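PDB 5DS0: peptidase M42, which probably acts as a cobalt-containing TET aminopeptidase of the M42 family, removing residues from the N-termini of peptides within a twelve-subunit assembly. Local coordinates for residues C[57-63]-C[203-209]; C[80-85]-C[136-142]. One frame throughout, in Å; residues are numbered along the deposited sequence.

Interaction 1 of 2, residues C[57-63]-C[203-209]; sequences DRPRILM and PNTVYGS
Arg-60 to Met-63 run alongside Thr-205 to Gly-208 as parallel strand neighbours, the two short axes 4.7 Å apart at their closest and inclined by 19°. Five backbone hydrogen bonds join them: Thr-205 N to Pro-59 O, Ile-61 N to Thr-205 O, Tyr-207 N to Ile-61 O, Met-63 N to Tyr-207 O and Ser-209 N to Met-63 O. The middle one is nearly straight, with Tyr-207 N 2.7 Å from Ile-61 O. A cis peptide precedes Pro-59, whose CD rests against Asn-204 CB where the strands begin. This pair belongs to the central mixed sheet of the M42 catalytic fold: strand 232-240 flanks 60-66 on its other edge, strand 49-53 does so for 205-211, and strand 60-66 runs on to the cobalt ligand His-66. On the face with Arg-60 and Leu-62, the Tyr-207 ring meets the arginine obliquely, CE1 lying 3.7 Å from Arg-60 CD. The extended arginine chain carries its guanidinium past the phenol, so that Tyr-207 OH sits over one face and Arg-58 NH2 over the opposite one. Arg-60 NH1 donates a hydrogen bond to Val-228 O, NH2 makes a long salt bridge to Asp-57 OD1, and Asp-231 pairs with Arg-58 NE. Cut back to an alanine, this arginine position would probably lose its packing along Tyr-207 CE1 and leave Val-228 O and Asp-57 without this partner. Farther along, Leu-62 CD1 reaches Ser-209 CB at 3.7 Å. On the other face, selenomethionine Met-63 bends at chi3 (-76°) to set CE 3.8 Å from Val-206 CG1, while Ile-61 CG1 packs 3.8 Å from Asn-204 CG. The amide of Asn-204 is fixed by ND2, which donates hydrogen bonds to Ile-347 O and Leu-350 O.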
loop_
_atom_site.group_PDB
_atom_site.type_symbol
_atom_site.label_atom_id
_atom_site.label_comp_id
_atom_site.label_asym_id
_atom_site.label_seq_id
_atom_site.Cartn_x
_atom_site.Cartn_y
_atom_site.Cartn_z
ATOM N N ASP C 57 30.473 58.785 -12.668
ATOM C CA ASP C 57 30.782 57.539 -13.402
ATOM C C ASP C 57 30.689 56.300 -12.530
ATOM O O ASP C 57 30.194 55.278 -12.984
ATOM C CB ASP C 57 32.176 57.573 -14.008
ATOM C CG ASP C 57 32.463 56.390 -14.964
ATOM O OD1 ASP C 57 31.525 55.714 -15.448
ATOM O OD2 ASP C 57 33.656 56.142 -15.230
ATOM N N ARG C 58 31.212 56.408 -11.309
ATOM C CA ARG C 58 31.242 55.316 -10.351
ATOM C C ARG C 58 30.816 55.883 -8.991
ATOM O O ARG C 58 31.148 57.029 -8.696
ATOM C CB ARG C 58 32.653 54.691 -10.346
ATOM C CG ARG C 58 32.910 53.897 -11.634
ATOM C CD ARG C 58 33.588 52.538 -11.508
ATOM N NE ARG C 58 32.708 51.442 -11.940
ATOM C CZ ARG C 58 32.665 50.844 -13.136
ATOM N NH1 ARG C 58 31.806 49.850 -13.346
ATOM N NH2 ARG C 58 33.457 51.201 -14.126
ATOM N N PRO C 59 30.080 55.129 -8.167
ATOM C CA PRO C 59 29.716 53.725 -8.398
ATOM C C PRO C 59 28.512 53.556 -9.300
ATOM O O PRO C 59 27.665 54.447 -9.379
ATOM C CB PRO C 59 29.360 53.228 -6.998
ATOM C CG PRO C 59 28.835 54.442 -6.306
ATOM C CD PRO C 59 29.536 55.636 -6.895
ATOM N N ARG C 60 28.447 52.423 -9.982
ATOM C CA ARG C 60 27.289 52.080 -10.793
ATOM C C ARG C 60 26.304 51.257 -9.965
ATOM O O ARG C 60 26.642 50.172 -9.482
ATOM C CB ARG C 60 27.714 51.287 -12.022
ATOM C CG ARG C 60 28.626 52.046 -12.954
ATOM C CD ARG C 60 28.893 51.253 -14.220
ATOM N NE ARG C 60 29.830 51.949 -15.103
ATOM C CZ ARG C 60 30.203 51.519 -16.305
ATOM N NH1 ARG C 60 29.724 50.386 -16.808
ATOM N NH2 ARG C 60 31.060 52.233 -17.022
ATOM N N ILE C 61 25.097 51.798 -9.798
ATOM C CA ILE C 61 24.009 51.112 -9.105
ATOM C C ILE C 61 23.114 50.441 -10.137
ATOM O O ILE C 61 22.569 51.105 -11.011
ATOM C CB ILE C 61 23.077 52.067 -8.316
ATOM C CG1 ILE C 61 23.837 53.172 -7.588
ATOM C CG2 ILE C 61 22.247 51.283 -7.327
ATOM C CD1 ILE C 61 24.860 52.689 -6.604
ATOM N N LEU C 62 22.940 49.135 -10.022
ATOM C CA LEU C 62 22.016 48.420 -10.887
ATOM C C LEU C 62 20.743 48.101 -10.116
ATOM O O LEU C 62 20.804 47.408 -9.098
ATOM C CB LEU C 62 22.656 47.133 -11.406
ATOM C CG LEU C 62 21.760 46.194 -12.216
ATOM C CD1 LEU C 62 21.045 46.916 -13.339
ATOM C CD2 LEU C 62 22.574 45.048 -12.783
HETATM N N MSE C 63 19.612 48.614 -10.591
HETATM C CA MSE C 63 18.317 48.185 -10.105
HETATM C C MSE C 63 17.680 47.349 -11.160
HETATM O O MSE C 63 17.649 47.737 -12.321
HETATM C CB MSE C 63 17.388 49.343 -9.877
HETATM C CG MSE C 63 17.812 50.202 -8.703
HETATM SE SE MSE C 63 16.248 51.296 -8.203
HETATM C CE MSE C 63 16.297 52.618 -9.663
ATOM N N PRO C 203 25.036 60.635 -5.772
ATOM C CA PRO C 203 26.489 60.574 -6.009
ATOM C C PRO C 203 26.927 59.313 -6.762
ATOM O O PRO C 203 27.837 58.599 -6.317
ATOM C CB PRO C 203 27.060 60.571 -4.589
ATOM C CG PRO C 203 26.029 59.848 -3.801
ATOM C CD PRO C 203 24.698 60.231 -4.399
ATOM N N ASN C 204 26.297 59.065 -7.906
ATOM C CA ASN C 204 26.433 57.795 -8.593
ATOM C C ASN C 204 25.652 57.789 -9.889
ATOM O O ASN C 204 24.858 58.688 -10.161
ATOM C CB ASN C 204 25.918 56.656 -7.701
ATOM C CG ASN C 204 24.517 56.923 -7.153
ATOM O OD1 ASN C 204 23.622 57.323 -7.891
ATOM N ND2 ASN C 204 24.330 56.708 -5.849
ATOM N N THR C 205 25.873 56.745 -10.679
ATOM C CA THR C 205 25.116 56.522 -11.907
ATOM C C THR C 205 24.187 55.338 -11.670
ATOM O O THR C 205 24.607 54.295 -11.178
ATOM C CB THR C 205 26.054 56.269 -13.105
ATOM O OG1 THR C 205 26.838 57.448 -13.350
ATOM C CG2 THR C 205 25.264 55.936 -14.348
ATOM N N VAL C 206 22.922 55.521 -12.025
ATOM C CA VAL C 206 21.891 54.536 -11.765
ATOM C C VAL C 206 21.480 53.845 -13.053
ATOM O O VAL C 206 21.061 54.498 -13.994
ATOM C CB VAL C 206 20.663 55.205 -11.125
ATOM C CG1 VAL C 206 19.503 54.231 -11.022
ATOM C CG2 VAL C 206 21.015 55.740 -9.747
ATOM N N TYR C 207 21.570 52.520 -13.067
ATOM C CA TYR C 207 21.119 51.729 -14.195
ATOM C C TYR C 207 19.831 51.012 -13.778
ATOM O O TYR C 207 19.862 50.067 -13.004
ATOM C CB TYR C 207 22.176 50.707 -14.600
ATOM C CG TYR C 207 23.443 51.305 -15.171
ATOM C CD1 TYR C 207 24.340 52.007 -14.365
ATOM C CD2 TYR C 207 23.767 51.145 -16.527
ATOM C CE1 TYR C 207 25.514 52.543 -14.890
ATOM C CE2 TYR C 207 24.930 51.683 -17.061
ATOM C CZ TYR C 207 25.801 52.380 -16.239
ATOM O OH TYR C 207 26.964 52.902 -16.763
ATOM N N GLY C 208 18.701 51.476 -14.292
ATOM C CA GLY C 208 17.413 50.871 -13.987
ATOM C C GLY C 208 17.034 49.912 -15.084
ATOM O O GLY C 208 16.721 50.319 -16.191
ATOM N N SER C 209 17.006 48.636 -14.761
ATOM C CA SER C 209 16.922 47.626 -15.785
ATOM C C SER C 209 15.657 46.774 -15.729
ATOM O O SER C 209 15.318 46.209 -14.705
ATOM C CB SER C 209 18.150 46.738 -15.704
ATOM O OG SER C 209 18.232 45.946 -16.859
#

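Interaction 2 of 2, residues C[80-85]-C[136-142]; sequences EGYLTF and MFIDIGA
Leu-83 and Ile-138 form an antiparallel hydrogen-bonded pair. Leu-83 N donates to Ile-138 O at 2.9 Å; the return bond from Ile-138 N to Leu-83 O is less securely placed. Their side chains share one face of the sheet, CB to CB at 4.1 Å, and the apolar layer extends both ways from there. Leu-83 CD1 touches Ile-140 CG2, the two chains crossing at about a right angle. In the other direction Ile-138 CD1 meets Phe-85 at CD2, again roughly perpendicular, and the far end of that ring, CZ, lies 3.9 Å from CB of selenomethionine Met-136. Phe-72 packs edge-to-face with Phe-85. Tyr-82 occupies the other face. Its ring is oblique to that of Phe-137, with planes 72° apart and CD2 3.6 Å from Phe-137 CD1, and it lies beside Asp-139, both side chains pointing the same way. Asp-139 turns its carboxylate away from its own N (chi1 -176°), which brings it alongside Tyr-82 CE2 and lets OD1 accept from Gly-141 N at 2.8 Å, an Asx turn that bends the chain after the strand. Past this turn Ala-142 CB packs against Gly-81 O at 3.5 Å. Glycine suits position 81: at its backbone angles a side chain would jam against the preceding carbonyl O and press on Ala-142 CB. The same carboxylate of Asp-139 reaches a second subunit, OD1 in a salt bridge to its Arg-322 NH1 and OD2 in a hydrogen bond with its His-323 NE2; Arg-322 NH2 of that subunit also hydrogen-bonds to Ala-142 O. Strand 137-139 lies between 82-88 and 108-115 in a closed, six-stranded antiparallel barrel, consistent with the smaller domain through which M42 peptidases pair their subunits.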
loop_
_atom_site.group_PDB
_atom_site.type_symbol
_atom_site.label_atom_id
_atom_site.label_comp_id
_atom_site.label_asym_id
_atom_site.label_seq_id
_atom_site.Cartn_x
_atom_site.Cartn_y
_atom_site.Cartn_z
ATOM N N GLU C 80 -8.389 17.440 -33.436
ATOM C CA GLU C 80 -9.724 17.956 -33.104
ATOM C C GLU C 80 -9.781 19.473 -32.894
ATOM O O GLU C 80 -10.862 20.009 -32.664
ATOM C CB GLU C 80 -10.295 17.257 -31.854
ATOM C CG GLU C 80 -10.281 15.730 -31.891
ATOM C CD GLU C 80 -8.983 15.119 -31.358
ATOM O OE1 GLU C 80 -7.922 15.793 -31.399
ATOM O OE2 GLU C 80 -9.024 13.956 -30.884
ATOM N N GLY C 81 -8.642 20.158 -32.954
ATOM C CA GLY C 81 -8.614 21.626 -32.849
ATOM C C GLY C 81 -8.276 22.187 -31.480
ATOM O O GLY C 81 -8.644 23.323 -31.135
ATOM N N TYR C 82 -7.582 21.382 -30.692
ATOM C CA TYR C 82 -7.170 21.766 -29.357
ATOM C C TYR C 82 -5.682 21.985 -29.406
ATOM O O TYR C 82 -4.999 21.413 -30.239
ATOM C CB TYR C 82 -7.522 20.669 -28.356
ATOM C CG TYR C 82 -8.999 20.638 -28.048
ATOM C CD1 TYR C 82 -9.908 20.036 -28.912
ATOM C CD2 TYR C 82 -9.501 21.243 -26.886
ATOM C CE1 TYR C 82 -11.267 20.025 -28.628
ATOM C CE2 TYR C 82 -10.858 21.228 -26.585
ATOM C CZ TYR C 82 -11.738 20.622 -27.458
ATOM O OH TYR C 82 -13.080 20.619 -27.141
ATOM N N LEU C 83 -5.181 22.811 -28.506
ATOM C CA LEU C 83 -3.764 23.065 -28.450
ATOM C C LEU C 83 -3.190 22.359 -27.248
ATOM O O LEU C 83 -3.794 22.380 -26.201
ATOM C CB LEU C 83 -3.508 24.559 -28.307
ATOM C CG LEU C 83 -4.341 25.466 -29.216
ATOM C CD1 LEU C 83 -3.999 26.927 -28.984
ATOM C CD2 LEU C 83 -4.176 25.129 -30.689
ATOM N N THR C 84 -2.024 21.751 -27.394
ATOM C CA THR C 84 -1.234 21.342 -26.236
ATOM C C THR C 84 -0.240 22.461 -25.983
ATOM O O THR C 84 0.029 23.267 -26.865
ATOM C CB THR C 84 -0.469 20.036 -26.482
ATOM O OG1 THR C 84 0.399 20.197 -27.616
ATOM C CG2 THR C 84 -1.439 18.902 -26.750
ATOM N N PHE C 85 0.303 22.521 -24.776
ATOM C CA PHE C 85 1.214 23.605 -24.430
ATOM C C PHE C 85 2.309 23.147 -23.477
ATOM O O PHE C 85 2.107 22.218 -22.717
ATOM C CB PHE C 85 0.429 24.756 -23.792
ATOM C CG PHE C 85 -0.291 24.375 -22.531
ATOM C CD1 PHE C 85 0.353 24.427 -21.301
ATOM C CD2 PHE C 85 -1.593 23.965 -22.570
ATOM C CE1 PHE C 85 -0.300 24.063 -20.139
ATOM C CE2 PHE C 85 -2.262 23.604 -21.414
ATOM C CZ PHE C 85 -1.617 23.650 -20.194
HETATM N N MSE C 136 -3.269 18.447 -19.977
HETATM C CA MSE C 136 -4.207 19.540 -20.214
HETATM C C MSE C 136 -4.039 20.030 -21.620
HETATM O O MSE C 136 -3.086 19.665 -22.300
HETATM C CB MSE C 136 -3.934 20.688 -19.259
HETATM C CG MSE C 136 -4.243 20.308 -17.826
HETATM SE SE MSE C 136 -3.891 21.848 -16.635
HETATM C CE MSE C 136 -3.947 20.842 -14.941
ATOM N N PHE C 137 -4.981 20.842 -22.082
ATOM C CA PHE C 137 -4.834 21.532 -23.355
ATOM C C PHE C 137 -5.656 22.786 -23.335
ATOM O O PHE C 137 -6.350 23.067 -22.374
ATOM C CB PHE C 137 -5.248 20.648 -24.531
ATOM C CG PHE C 137 -6.282 19.692 -24.181
ATOM C CD1 PHE C 137 -7.579 20.132 -24.014
ATOM C CD2 PHE C 137 -5.957 18.356 -23.948
ATOM C CE1 PHE C 137 -8.574 19.255 -23.633
ATOM C CE2 PHE C 137 -6.936 17.462 -23.552
ATOM C CZ PHE C 137 -8.255 17.915 -23.397
ATOM N N ILE C 138 -5.571 23.539 -24.418
ATOM C CA ILE C 138 -6.253 24.793 -24.532
ATOM C C ILE C 138 -7.310 24.646 -25.593
ATOM O O ILE C 138 -7.041 24.204 -26.713
ATOM C CB ILE C 138 -5.255 25.910 -24.863
ATOM C CG1 ILE C 138 -4.398 26.174 -23.627
ATOM C CG2 ILE C 138 -5.956 27.189 -25.269
ATOM C CD1 ILE C 138 -3.049 26.738 -23.955
ATOM N N ASP C 139 -8.515 25.046 -25.217
ATOM C CA ASP C 139 -9.667 25.015 -26.081
ATOM C C ASP C 139 -9.870 26.414 -26.585
ATOM O O ASP C 139 -10.082 27.330 -25.797
ATOM C CB ASP C 139 -10.885 24.568 -25.282
ATOM C CG ASP C 139 -12.122 24.406 -26.133
ATOM O OD1 ASP C 139 -12.112 24.797 -27.323
ATOM O OD2 ASP C 139 -13.120 23.871 -25.614
ATOM N N ILE C 140 -9.832 26.578 -27.904
ATOM C CA ILE C 140 -10.031 27.897 -28.514
ATOM C C ILE C 140 -11.341 27.970 -29.302
ATOM O O ILE C 140 -11.535 28.892 -30.095
ATOM C CB ILE C 140 -8.848 28.299 -29.415
ATOM C CG1 ILE C 140 -8.652 27.274 -30.534
ATOM C CG2 ILE C 140 -7.583 28.410 -28.592
ATOM C CD1 ILE C 140 -7.776 27.757 -31.667
ATOM N N GLY C 141 -12.237 27.019 -29.058
ATOM C CA GLY C 141 -13.558 27.021 -29.675
ATOM C C GLY C 141 -13.546 26.442 -31.070
ATOM O O GLY C 141 -14.511 26.602 -31.825
ATOM N N ALA C 142 -12.468 25.741 -31.402
ATOM C CA ALA C 142 -12.334 25.160 -32.728
ATOM C C ALA C 142 -12.942 23.770 -32.730
ATOM O O ALA C 142 -13.045 23.137 -31.683
ATOM C CB ALA C 142 -10.876 25.108 -33.135
#

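How the interactions relate
Both contacts are largely buried, but interaction 1 lies within one chain's central mixed sheet, whereas interaction 2 belongs to the separate antiparallel barrel and meets a second subunit. Their centres are 46 Å apart, on opposite sides of the chain's centre, with about 27 Å between nearest atoms; 80-85 and 136-142 fall inside the chain loop closed by 57-63 and 203-209. Regular parallel backbone bonding dominates interaction 1, with arginines gathered at its outer end. Interaction 2 has fewer backbone bonds and depends more on apolar and aromatic packing, while the carboxylate of Asp-139 serves the subunit interface. They share no strand.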